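Local coordinates for protein alanine dehydrogenase/pyridine nucleotide transhydrogenase (Mycobacterium smegmatis str. MC2 155, PDB 3P2Y) that probably takes part in hydride transfer between NADH and NADP, a reaction thought to be coupled to proton pumping across the membrane, at residues P184-V189 with K265-I270; L188-G193 with T211-R216; A199-K204 with R224-Q229; G295-D300 with G322-S327. One frame throughout, in Å; residues are numbered along the deposited sequence. Where two conformers were deposited one is given.

How the contacts relate
From the N terminus, strand 186-190 comes first and serves two contacts. Contact 2 closes the short loop through helix 194-206 to strand 209-213, a beta-alpha-beta unit, and contact 3 then ties that helix to the turn at 224-229; the segments of contacts 2 and 3 alternate along the chain, so the two loops cross. Contact 1 spans both segments of contact 3 and brings strand 268-271 to the other edge of strand 186-190. Contact 4 follows, closing a separate loop with strand 317-320 by pairing 297-300 with 323-326. V269 bonds through its backbone to V297 and V299, so contacts 2, 1 and 4 run across one sheet, while contact 3 packs helix 194-206 beside it.

Contact 1 (P184-V189 with K265-I270); sequences PASALV and KFDIVI. With NA (sodium ion), chain E.
L188 sets its CB over the centre of the F266 ring, 3.5 Å from the centroid and 11° off the normal, a CH-pi contact over the face. With CG anti to the backbone N (chi1 171°), the leucine also brings CD2 within 3.8 Å of F266 CD2, and the two side chains cross at about a right angle. S186 CB meets the ring obliquely. Next after F266, D267 turns its carboxylate back to the other strand: S186 N bonds to OD2 at 2.8 Å, almost straight at 172°, on the anti lone pair. Water links that same OD2 to P184 O, and a second water joins it to a sodium ion, which K265 O binds directly at 2.6 Å. S186 O is gripped twice, by I268 N at 3.2 Å and by D267 N at 2.9 Å with a more bent bond. Beyond this irregular start regular parallel pairing takes over, L188 N giving to I268 O and I270 N to L188 O. D267 OD1 has a salt bridge to R170. The paired strands lie inside the C-terminal domain sheet: strand 209-213 borders 186-190 on its other edge, A187 and V189 pack on helix 194-206, and I270 reaches helix 148-167.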
loop_
_atom_site.group_PDB
_atom_site.type_symbol
_atom_site.label_atom_id
_atom_site.label_comp_id
_atom_site.label_asym_id
_atom_site.label_seq_id
_atom_site.Cartn_x
_atom_site.Cartn_y
_atom_site.Cartn_z
ATOM N N PRO A 184 -2.052 -7.794 16.529
ATOM C CA PRO A 184 -1.221 -7.142 15.478
ATOM C C PRO A 184 -0.505 -8.166 14.610
ATOM O O PRO A 184 -0.244 -9.288 15.046
ATOM C CB PRO A 184 -0.179 -6.344 16.274
ATOM C CG PRO A 184 -0.110 -7.025 17.627
ATOM C CD PRO A 184 -1.431 -7.737 17.865
ATOM N N ALA A 185 -0.125 -7.774 13.407
ATOM C CA ALA A 185 0.709 -8.635 12.571
ATOM C C ALA A 185 2.095 -8.700 13.165
ATOM O O ALA A 185 2.537 -7.726 13.805
ATOM C CB ALA A 185 0.828 -8.029 11.161
ATOM N N SER A 186 2.763 -9.835 12.987
ATOM C CA SER A 186 4.189 -9.942 13.279
ATOM C C SER A 186 4.948 -9.850 11.957
ATOM O O SER A 186 4.606 -10.536 11.004
ATOM C CB SER A 186 4.518 -11.240 14.003
ATOM O OG SER A 186 3.939 -11.249 15.300
ATOM N N ALA A 187 5.953 -8.981 11.916
ATOM C CA ALA A 187 6.772 -8.792 10.716
ATOM C C ALA A 187 8.217 -9.172 11.014
ATOM O O ALA A 187 8.770 -8.799 12.053
ATOM C CB ALA A 187 6.705 -7.336 10.246
ATOM N N LEU A 188 8.796 -9.929 10.084
ATOM C CA LEU A 188 10.211 -10.342 10.151
ATOM C C LEU A 188 10.959 -9.780 8.953
ATOM O O LEU A 188 10.491 -9.898 7.808
ATOM C CB LEU A 188 10.294 -11.881 10.099
ATOM C CG LEU A 188 11.692 -12.511 9.941
ATOM C CD1 LEU A 188 12.524 -12.264 11.214
ATOM C CD2 LEU A 188 11.514 -14.017 9.749
ATOM N N VAL A 189 12.108 -9.150 9.210
ATOM C CA VAL A 189 12.933 -8.643 8.110
ATOM C C VAL A 189 14.224 -9.445 8.110
ATOM O O VAL A 189 14.899 -9.549 9.145
ATOM C CB VAL A 189 13.205 -7.133 8.277
ATOM C CG1 VAL A 189 14.134 -6.601 7.161
ATOM C CG2 VAL A 189 11.841 -6.376 8.226
ATOM N N LYS A 265 6.288 -18.450 11.627
ATOM C CA LYS A 265 5.523 -17.767 12.683
ATOM C C LYS A 265 5.059 -16.348 12.316
ATOM O O LYS A 265 4.292 -15.744 13.066
ATOM C CB LYS A 265 6.307 -17.644 13.995
ATOM C CG LYS A 265 6.915 -18.936 14.548
ATOM C CD LYS A 265 5.881 -20.034 14.688
ATOM C CE LYS A 265 6.429 -21.171 15.552
ATOM N NZ LYS A 265 5.440 -22.287 15.623
ATOM N N PHE A 266 5.496 -15.834 11.180
ATOM C CA PHE A 266 5.272 -14.403 10.872
ATOM C C PHE A 266 4.200 -14.178 9.819
ATOM O O PHE A 266 4.031 -15.012 8.912
ATOM C CB PHE A 266 6.581 -13.756 10.430
ATOM C CG PHE A 266 7.542 -13.561 11.564
ATOM C CD1 PHE A 266 7.516 -12.398 12.312
ATOM C CD2 PHE A 266 8.440 -14.578 11.900
ATOM C CE1 PHE A 266 8.410 -12.230 13.392
ATOM C CE2 PHE A 266 9.316 -14.438 12.981
ATOM C CZ PHE A 266 9.296 -13.270 13.723
ATOM N N ASP A 267 3.505 -13.041 9.924
ATOM C CA ASP A 267 2.470 -12.675 8.948
ATOM C C ASP A 267 3.040 -11.981 7.726
ATOM O O ASP A 267 2.472 -12.067 6.637
ATOM C CB ASP A 267 1.409 -11.775 9.637
ATOM C CG ASP A 267 0.839 -12.434 10.873
ATOM O OD1 ASP A 267 0.082 -13.429 10.703
ATOM O OD2 ASP A 267 1.155 -11.975 12.014
ATOM N N ILE A 268 4.145 -11.252 7.916
ATOM C CA ILE A 268 4.784 -10.530 6.819
ATOM C C ILE A 268 6.262 -10.807 6.962
ATOM O O ILE A 268 6.804 -10.614 8.043
ATOM C CB ILE A 268 4.515 -8.994 6.880
ATOM C CG1 ILE A 268 3.004 -8.726 6.704
ATOM C CG2 ILE A 268 5.288 -8.282 5.730
ATOM C CD1 ILE A 268 2.553 -7.264 6.895
ATOM N N VAL A 269 6.914 -11.246 5.871
ATOM C CA VAL A 269 8.353 -11.477 5.886
ATOM C C VAL A 269 8.936 -10.682 4.721
ATOM O O VAL A 269 8.497 -10.845 3.552
ATOM C CB VAL A 269 8.708 -12.994 5.720
ATOM C CG1 VAL A 269 10.244 -13.174 5.600
ATOM C CG2 VAL A 269 8.132 -13.814 6.884
ATOM N N ILE A 270 9.902 -9.811 5.030
ATOM C CA ILE A 270 10.526 -8.978 4.006
ATOM C C ILE A 270 11.977 -9.414 3.918
ATOM O O ILE A 270 12.678 -9.464 4.935
ATOM C CB ILE A 270 10.422 -7.477 4.379
ATOM C CG1 ILE A 270 8.941 -7.092 4.529
ATOM C CG2 ILE A 270 11.137 -6.606 3.335
ATOM C CD1 ILE A 270 8.673 -5.703 5.034
HETATM NA NA NA E . 1.956 -15.844 14.320
HETATM O O HOH W 1 -0.952 -11.887 13.893
HETATM O O HOH W 2 1.719 -13.610 13.949
HETATM O O HOH W 3 1.158 -16.032 11.444
HETATM O O HOH W 4 1.957 -18.453 13.867
HETATM O O HOH W 5 3.866 -14.882 15.973
HETATM O O HOH W 6 -0.509 -15.541 14.629
#

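Contact 2 (L188-G193 with T211-R216); sequences LVLGVG and TGYDVR
D214 OD2 is gripped from two directions: V192 N donates to it at 2.7 Å on the anti lone pair, and R216 NH2 comes from above the carboxylate plane at 3.0 Å. The other oxygen, OD1, takes R216 NE at 2.8 Å in a nearly straight salt bridge (174°) and also R216 N, which makes an Asx turn. R216 thus holds the carboxylate side-on, one nitrogen to each oxygen, its chain bent at chi3 (-64°) to fold back. Before the turn the strands pair in parallel: V189 N gives to T211 O, Y213 N to V189 O and G191 N to Y213 O, each at 2.9 Å. On the face of L190 and Y213, L190 CD2 lies 3.6 Å from Y213 CB and meets the ring obliquely. V192 CG2 packs 3.6 Å from Y213 O. G191, at phi 96°, has a backbone that suits glycine, and G193 is the N-cap of helix 194-206. Both appear to be the first two glycines of a GxGxxG turn, as in Rossmann folds, where an acidic residue just after the second strand is expected to meet the adenosine ribose of NAD. Here all four donors converge on the D214 carboxylate, which probably favours its charged form and fixes its rotation.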
loop_
_atom_site.group_PDB
_atom_site.type_symbol
_atom_site.label_atom_id
_atom_site.label_comp_id
_atom_site.label_asym_id
_atom_site.label_seq_id
_atom_site.Cartn_x
_atom_site.Cartn_y
_atom_site.Cartn_z
ATOM N N LEU A 188 8.796 -9.929 10.084
ATOM C CA LEU A 188 10.211 -10.342 10.151
ATOM C C LEU A 188 10.959 -9.780 8.953
ATOM O O LEU A 188 10.491 -9.898 7.808
ATOM C CB LEU A 188 10.294 -11.881 10.099
ATOM C CG LEU A 188 11.692 -12.511 9.941
ATOM C CD1 LEU A 188 12.524 -12.264 11.214
ATOM C CD2 LEU A 188 11.514 -14.017 9.749
ATOM N N VAL A 189 12.108 -9.150 9.210
ATOM C CA VAL A 189 12.933 -8.643 8.110
ATOM C C VAL A 189 14.224 -9.445 8.110
ATOM O O VAL A 189 14.899 -9.549 9.145
ATOM C CB VAL A 189 13.205 -7.133 8.277
ATOM C CG1 VAL A 189 14.134 -6.601 7.161
ATOM C CG2 VAL A 189 11.841 -6.376 8.226
ATOM N N LEU A 190 14.548 -10.005 6.947
ATOM C CA LEU A 190 15.754 -10.827 6.783
ATOM C C LEU A 190 16.728 -10.057 5.910
ATOM O O LEU A 190 16.439 -9.772 4.725
ATOM C CB LEU A 190 15.371 -12.173 6.138
ATOM C CG LEU A 190 14.414 -13.055 6.953
ATOM C CD1 LEU A 190 14.114 -14.348 6.125
ATOM C CD2 LEU A 190 14.990 -13.401 8.374
ATOM N N GLY A 191 17.854 -9.672 6.510
ATOM C CA GLY A 191 18.837 -8.788 5.858
ATOM C C GLY A 191 18.525 -7.386 6.333
ATOM O O GLY A 191 17.508 -6.809 5.930
ATOM N N VAL A 192 19.348 -6.865 7.247
ATOM C CA VAL A 192 19.070 -5.540 7.807
ATOM C C VAL A 192 20.216 -4.578 7.453
ATOM O O VAL A 192 21.004 -4.135 8.312
ATOM C CB VAL A 192 18.766 -5.559 9.334
ATOM C CG1 VAL A 192 18.316 -4.146 9.812
ATOM C CG2 VAL A 192 17.694 -6.611 9.673
ATOM N N GLY A 193 20.305 -4.282 6.165
ATOM C CA GLY A 193 21.046 -3.108 5.693
ATOM C C GLY A 193 20.060 -1.946 5.701
ATOM O O GLY A 193 19.094 -1.943 6.467
ATOM N N THR A 211 10.651 -8.034 14.152
ATOM C CA THR A 211 11.852 -8.845 14.423
ATOM C C THR A 211 12.783 -8.684 13.246
ATOM O O THR A 211 12.332 -8.735 12.094
ATOM C CB THR A 211 11.493 -10.342 14.583
ATOM O OG1 THR A 211 10.664 -10.505 15.745
ATOM C CG2 THR A 211 12.761 -11.204 14.816
ATOM N N GLY A 212 14.080 -8.533 13.521
ATOM C CA GLY A 212 15.071 -8.389 12.454
ATOM C C GLY A 212 16.118 -9.467 12.579
ATOM O O GLY A 212 16.460 -9.889 13.692
ATOM N N TYR A 213 16.632 -9.926 11.445
ATOM C CA TYR A 213 17.693 -10.949 11.440
ATOM C C TYR A 213 18.742 -10.562 10.404
ATOM O O TYR A 213 18.385 -10.144 9.280
ATOM C CB TYR A 213 17.109 -12.327 11.052
ATOM C CG TYR A 213 18.227 -13.325 10.789
ATOM C CD1 TYR A 213 18.971 -13.838 11.841
ATOM C CD2 TYR A 213 18.578 -13.679 9.483
ATOM C CE1 TYR A 213 20.045 -14.715 11.608
ATOM C CE2 TYR A 213 19.651 -14.557 9.232
ATOM C CZ TYR A 213 20.366 -15.068 10.304
ATOM O OH TYR A 213 21.411 -15.938 10.070
ATOM N N ASP A 214 20.027 -10.704 10.752
ATOM C CA ASP A 214 21.096 -10.450 9.775
ATOM C C ASP A 214 22.280 -11.344 10.164
ATOM O O ASP A 214 22.500 -11.597 11.354
ATOM C CB ASP A 214 21.492 -8.969 9.788
ATOM C CG ASP A 214 22.368 -8.578 8.590
ATOM O OD1 ASP A 214 23.578 -8.939 8.544
ATOM O OD2 ASP A 214 21.862 -7.875 7.690
ATOM N N VAL A 215 23.006 -11.855 9.169
ATOM C CA VAL A 215 24.204 -12.672 9.458
ATOM C C VAL A 215 25.327 -11.887 10.139
ATOM O O VAL A 215 26.204 -12.487 10.783
ATOM C CB VAL A 215 24.768 -13.393 8.209
ATOM C CG1 VAL A 215 23.805 -14.473 7.721
ATOM C CG2 VAL A 215 25.149 -12.401 7.113
ATOM N N ARG A 216 25.313 -10.567 10.007
ATOM C CA ARG A 216 26.297 -9.718 10.686
ATOM C C ARG A 216 25.864 -9.358 12.104
ATOM O O ARG A 216 24.908 -8.613 12.286
ATOM C CB ARG A 216 26.507 -8.454 9.873
ATOM C CG ARG A 216 26.941 -8.737 8.455
ATOM C CD ARG A 216 26.797 -7.499 7.598
ATOM N NE ARG A 216 25.392 -7.093 7.490
ATOM C CZ ARG A 216 24.989 -5.957 6.923
ATOM N NH1 ARG A 216 25.890 -5.122 6.406
ATOM N NH2 ARG A 216 23.692 -5.654 6.872
#

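Contact 3 (A199-K204 with R224-Q229); sequences ALATAK and RSVGAQ
L200 and V226 make the main apolar contact, crossing at about a right angle, with L200 CB 3.6 Å from V226 CG2. That methyl sits between the backbone N and the carbonyl carbon of V226, because chi1 of -62° puts CG1 anti to the carbonyl carbon, and it is the branch that meets L200. The branch end of L200 goes further, its CD2 lying 3.8 Å from A228 CB, while CD1 stands near both V226 CG2 and A228 CB. A201 CB adds a looser touch at V226 CG1, 4.3 Å away.

Polar links between the segments pass through water. One water donates to both L200 O and V226 O, at 2.8 Å each, bridging a helix carbonyl to the turn. A second takes a bond from K204 NZ at 2.6 Å and donates to G227 O at 3.0 Å. The lysine is bent at chi2 (61°), which carries its chain along the turn, with CE 3.8 Å from G227 O.

Backbone geometry shapes the second segment. G227, at positive phi, is the C-prime residue of a Schellman motif that ends helix 220-225, with G227 N bonded to R224 O and A228 N to V223 O. The turn leads into strand 229-230, where Q229 pairs with strand 209-213. L200 and A228 both touch T210 on that strand, L200 and A199 also pack on V189 of strand 186-190, and T202 faces helix 148-167.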
loop_
_atom_site.group_PDB
_atom_site.type_symbol
_atom_site.label_atom_id
_atom_site.label_comp_id
_atom_site.label_asym_id
_atom_site.label_seq_id
_atom_site.Cartn_x
_atom_site.Cartn_y
_atom_site.Cartn_z
ATOM N N ALA A 199 12.465 -0.875 6.513
ATOM C CA ALA A 199 11.293 -1.805 6.601
ATOM C C ALA A 199 10.890 -2.070 8.074
ATOM O O ALA A 199 9.712 -2.011 8.429
ATOM C CB ALA A 199 11.588 -3.148 5.878
ATOM N N LEU A 200 11.870 -2.331 8.932
ATOM C CA LEU A 200 11.537 -2.503 10.366
ATOM C C LEU A 200 10.865 -1.271 10.959
ATOM O O LEU A 200 9.872 -1.402 11.704
ATOM C CB LEU A 200 12.792 -2.845 11.184
ATOM C CG LEU A 200 13.341 -4.250 10.923
ATOM C CD1 LEU A 200 14.762 -4.312 11.541
ATOM C CD2 LEU A 200 12.440 -5.370 11.512
ATOM N N ALA A 201 11.403 -0.079 10.653
ATOM C CA ALA A 201 10.866 1.156 11.210
ATOM C C ALA A 201 9.448 1.356 10.702
ATOM O O ALA A 201 8.544 1.704 11.485
ATOM C CB ALA A 201 11.752 2.388 10.843
ATOM N N THR A 202 9.256 1.155 9.401
ATOM C CA THR A 202 7.927 1.408 8.794
ATOM C C THR A 202 6.875 0.413 9.301
ATOM O O THR A 202 5.746 0.811 9.589
ATOM C CB THR A 202 8.018 1.407 7.261
ATOM O OG1 THR A 202 8.927 2.465 6.888
ATOM C CG2 THR A 202 6.645 1.713 6.605
ATOM N N ALA A 203 7.252 -0.859 9.403
ATOM C CA ALA A 203 6.335 -1.887 9.931
ATOM C C ALA A 203 5.920 -1.542 11.362
ATOM O O ALA A 203 4.734 -1.675 11.730
ATOM C CB ALA A 203 6.971 -3.251 9.872
ATOM N N LYS A 204 6.893 -1.105 12.167
ATOM C CA LYS A 204 6.615 -0.685 13.548
ATOM C C LYS A 204 5.624 0.494 13.617
ATOM O O LYS A 204 4.672 0.461 14.432
ATOM C CB LYS A 204 7.912 -0.328 14.301
ATOM C CG LYS A 204 7.698 -0.043 15.808
ATOM C CD LYS A 204 7.134 -1.319 16.481
ATOM C CE LYS A 204 7.353 -1.434 17.990
ATOM N NZ LYS A 204 6.678 -2.724 18.348
ATOM N N ARG A 224 17.640 -3.230 17.236
ATOM C CA ARG A 224 17.037 -2.798 18.481
ATOM C C ARG A 224 16.667 -1.298 18.505
ATOM O O ARG A 224 15.669 -0.918 19.137
ATOM C CB ARG A 224 17.950 -3.184 19.656
ATOM C CG ARG A 224 17.975 -4.700 19.880
ATOM C CD ARG A 224 19.111 -5.089 20.850
ATOM N NE ARG A 224 19.083 -6.533 21.114
ATOM C CZ ARG A 224 20.140 -7.329 21.152
ATOM N NH1 ARG A 224 21.357 -6.857 20.911
ATOM N NH2 ARG A 224 19.964 -8.635 21.364
ATOM N N SER A 225 17.452 -0.470 17.808
ATOM C CA SER A 225 17.288 0.995 17.838
ATOM C C SER A 225 15.967 1.401 17.159
ATOM O O SER A 225 15.462 2.485 17.434
ATOM C CB SER A 225 18.461 1.714 17.153
ATOM O OG SER A 225 18.353 1.600 15.720
ATOM N N VAL A 226 15.420 0.537 16.283
ATOM C CA VAL A 226 14.113 0.792 15.655
ATOM C C VAL A 226 12.966 0.010 16.309
ATOM O O VAL A 226 11.836 -0.051 15.786
ATOM C CB VAL A 226 14.144 0.615 14.087
ATOM C CG1 VAL A 226 15.109 1.625 13.490
ATOM C CG2 VAL A 226 14.510 -0.839 13.660
ATOM N N GLY A 227 13.255 -0.563 17.472
ATOM C CA GLY A 227 12.222 -1.192 18.303
ATOM C C GLY A 227 11.839 -2.594 17.886
ATOM O O GLY A 227 10.751 -3.064 18.241
ATOM N N ALA A 228 12.740 -3.254 17.150
ATOM C CA ALA A 228 12.551 -4.642 16.743
ATOM C C ALA A 228 13.334 -5.584 17.646
ATOM O O ALA A 228 14.359 -5.193 18.221
ATOM C CB ALA A 228 13.027 -4.828 15.271
ATOM N N GLN A 229 12.820 -6.806 17.761
ATOM C CA GLN A 229 13.539 -7.904 18.406
ATOM C C GLN A 229 14.648 -8.393 17.482
ATOM O O GLN A 229 14.470 -8.463 16.279
ATOM C CB GLN A 229 12.596 -9.084 18.677
ATOM C CG GLN A 229 11.491 -8.810 19.697
ATOM C CD GLN A 229 10.856 -10.095 20.205
ATOM O OE1 GLN A 229 11.530 -10.932 20.802
ATOM N NE2 GLN A 229 9.565 -10.259 19.966
HETATM O O HOH W 7 10.885 -2.159 14.181
HETATM O O HOH W 8 8.280 -4.775 17.936
#

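Contact 4 (G295-D300 with G322-S327); sequences GSVVVD and GVTITS
V298 pairs with I325 in the middle of two parallel strands, and both of its backbone polar atoms are satisfied here: V298 N gives to T324 O at 2.8 Å, and V298 O takes T326 N in a bond of 172°. The pattern runs on at each end, with T324 N on S296 O and D300 N on T326 O. Ahead of the strands, the glycines at positive phi meet through G295 N and G322 O at 2.7 Å, the donor tilted 23° from the carbonyl plane. V297 faces T324 across the strands, but its N and O hydrogen-bond on the other side, to D267 and V269.

Two waters join backbone carbonyls to hydroxyls: one donates to G295 O and accepts from T324 OG1, another links D300 O to S327 OG. The D300 carboxylate is met by T312 OG1 and the backbone N of A302, N308 and C309, T326 OG1 by T317 OG1, and S296 OG by Q293 O and R170.

V297 lies beside T324 and V299 beside T326 on one face, V298 beside I325 on the other. T326 CG2, placed between its backbone N and carbonyl carbon (chi1 of OG1 -172°), comes to 3.5 Å from V298 O. V299 and T326 pack against helix 148-167, and L66 of the second subunit touches T324. The strand order 229-230, 209-213, 186-190, 268-271, 297-300, 323-326 is consistent with a Rossmann-type domain, with antiparallel strand 317-320 beside 323-326 as the outermost strand.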
loop_
_atom_site.group_PDB
_atom_site.type_symbol
_atom_site.label_atom_id
_atom_site.label_comp_id
_atom_site.label_asym_id
_atom_site.label_seq_id
_atom_site.Cartn_x
_atom_site.Cartn_y
_atom_site.Cartn_z
ATOM N N GLY A 295 -2.669 -16.366 3.965
ATOM C CA GLY A 295 -2.811 -14.901 3.940
ATOM C C GLY A 295 -1.567 -14.138 4.376
ATOM O O GLY A 295 -1.524 -12.885 4.281
ATOM N N SER A 296 -0.554 -14.873 4.832
ATOM C CA SER A 296 0.763 -14.273 5.125
ATOM C C SER A 296 1.425 -13.848 3.821
ATOM O O SER A 296 1.016 -14.295 2.737
ATOM C CB SER A 296 1.653 -15.256 5.892
ATOM O OG SER A 296 1.016 -15.675 7.099
ATOM N N VAL A 297 2.387 -12.934 3.889
ATOM C CA VAL A 297 3.021 -12.429 2.663
ATOM C C VAL A 297 4.536 -12.453 2.824
ATOM O O VAL A 297 5.053 -12.069 3.876
ATOM C CB VAL A 297 2.617 -10.935 2.385
ATOM C CG1 VAL A 297 3.260 -10.407 1.093
ATOM C CG2 VAL A 297 1.077 -10.763 2.281
ATOM N N VAL A 298 5.235 -12.875 1.768
ATOM C CA VAL A 298 6.677 -12.747 1.675
ATOM C C VAL A 298 6.955 -11.689 0.617
ATOM O O VAL A 298 6.534 -11.842 -0.545
ATOM C CB VAL A 298 7.362 -14.084 1.216
ATOM C CG1 VAL A 298 8.906 -13.897 0.983
ATOM C CG2 VAL A 298 7.106 -15.206 2.245
ATOM N N VAL A 299 7.660 -10.629 1.012
ATOM C CA VAL A 299 8.040 -9.558 0.064
ATOM C C VAL A 299 9.550 -9.725 -0.152
ATOM O O VAL A 299 10.363 -9.445 0.734
ATOM C CB VAL A 299 7.743 -8.155 0.613
ATOM C CG1 VAL A 299 8.065 -7.077 -0.486
ATOM C CG2 VAL A 299 6.257 -8.031 1.088
ATOM N N ASP A 300 9.911 -10.238 -1.324
ATOM C CA ASP A 300 11.300 -10.568 -1.661
ATOM C C ASP A 300 11.841 -9.447 -2.534
ATOM O O ASP A 300 11.362 -9.233 -3.662
ATOM C CB ASP A 300 11.275 -11.930 -2.402
ATOM C CG ASP A 300 12.659 -12.492 -2.725
ATOM O OD1 ASP A 300 13.683 -11.777 -2.669
ATOM O OD2 ASP A 300 12.690 -13.684 -3.125
ATOM N N GLY A 322 -1.685 -20.841 -0.162
ATOM C CA GLY A 322 -2.330 -19.736 0.586
ATOM C C GLY A 322 -1.393 -18.637 1.045
ATOM O O GLY A 322 -1.831 -17.694 1.715
ATOM N N VAL A 323 -0.121 -18.726 0.663
ATOM C CA VAL A 323 0.890 -17.709 1.081
ATOM C C VAL A 323 1.279 -16.860 -0.117
ATOM O O VAL A 323 1.642 -17.385 -1.188
ATOM C CB VAL A 323 2.148 -18.377 1.720
ATOM C CG1 VAL A 323 3.200 -17.325 2.097
ATOM C CG2 VAL A 323 1.762 -19.193 2.970
ATOM N N THR A 324 1.207 -15.534 0.038
ATOM C CA THR A 324 1.449 -14.645 -1.107
ATOM C C THR A 324 2.955 -14.378 -1.175
ATOM O O THR A 324 3.570 -14.022 -0.172
ATOM C CB THR A 324 0.674 -13.311 -0.957
ATOM O OG1 THR A 324 -0.736 -13.570 -0.913
ATOM C CG2 THR A 324 0.978 -12.321 -2.118
ATOM N N ILE A 325 3.562 -14.591 -2.343
ATOM C CA ILE A 325 4.986 -14.326 -2.549
ATOM C C ILE A 325 5.114 -13.251 -3.620
ATOM O O ILE A 325 4.709 -13.478 -4.767
ATOM C CB ILE A 325 5.717 -15.604 -3.016
ATOM C CG1 ILE A 325 5.220 -16.817 -2.203
ATOM C CG2 ILE A 325 7.234 -15.414 -2.926
ATOM C CD1 ILE A 325 5.652 -16.775 -0.743
ATOM N N THR A 326 5.670 -12.088 -3.269
ATOM C CA THR A 326 5.718 -10.987 -4.237
ATOM C C THR A 326 7.150 -10.532 -4.452
ATOM O O THR A 326 7.939 -10.541 -3.507
ATOM C CB THR A 326 4.798 -9.823 -3.823
ATOM O OG1 THR A 326 4.734 -8.847 -4.879
ATOM C CG2 THR A 326 5.290 -9.147 -2.483
ATOM N N SER A 327 7.474 -10.138 -5.684
ATOM C CA SER A 327 8.855 -9.811 -6.024
ATOM C C SER A 327 8.933 -8.514 -6.827
ATOM O O SER A 327 9.157 -8.530 -8.065
ATOM C CB SER A 327 9.511 -10.999 -6.787
ATOM O OG SER A 327 10.820 -10.670 -7.215
HETATM O O HOH W 9 -1.965 -12.346 1.340
HETATM O O HOH W 10 12.212 -8.637 -6.000
#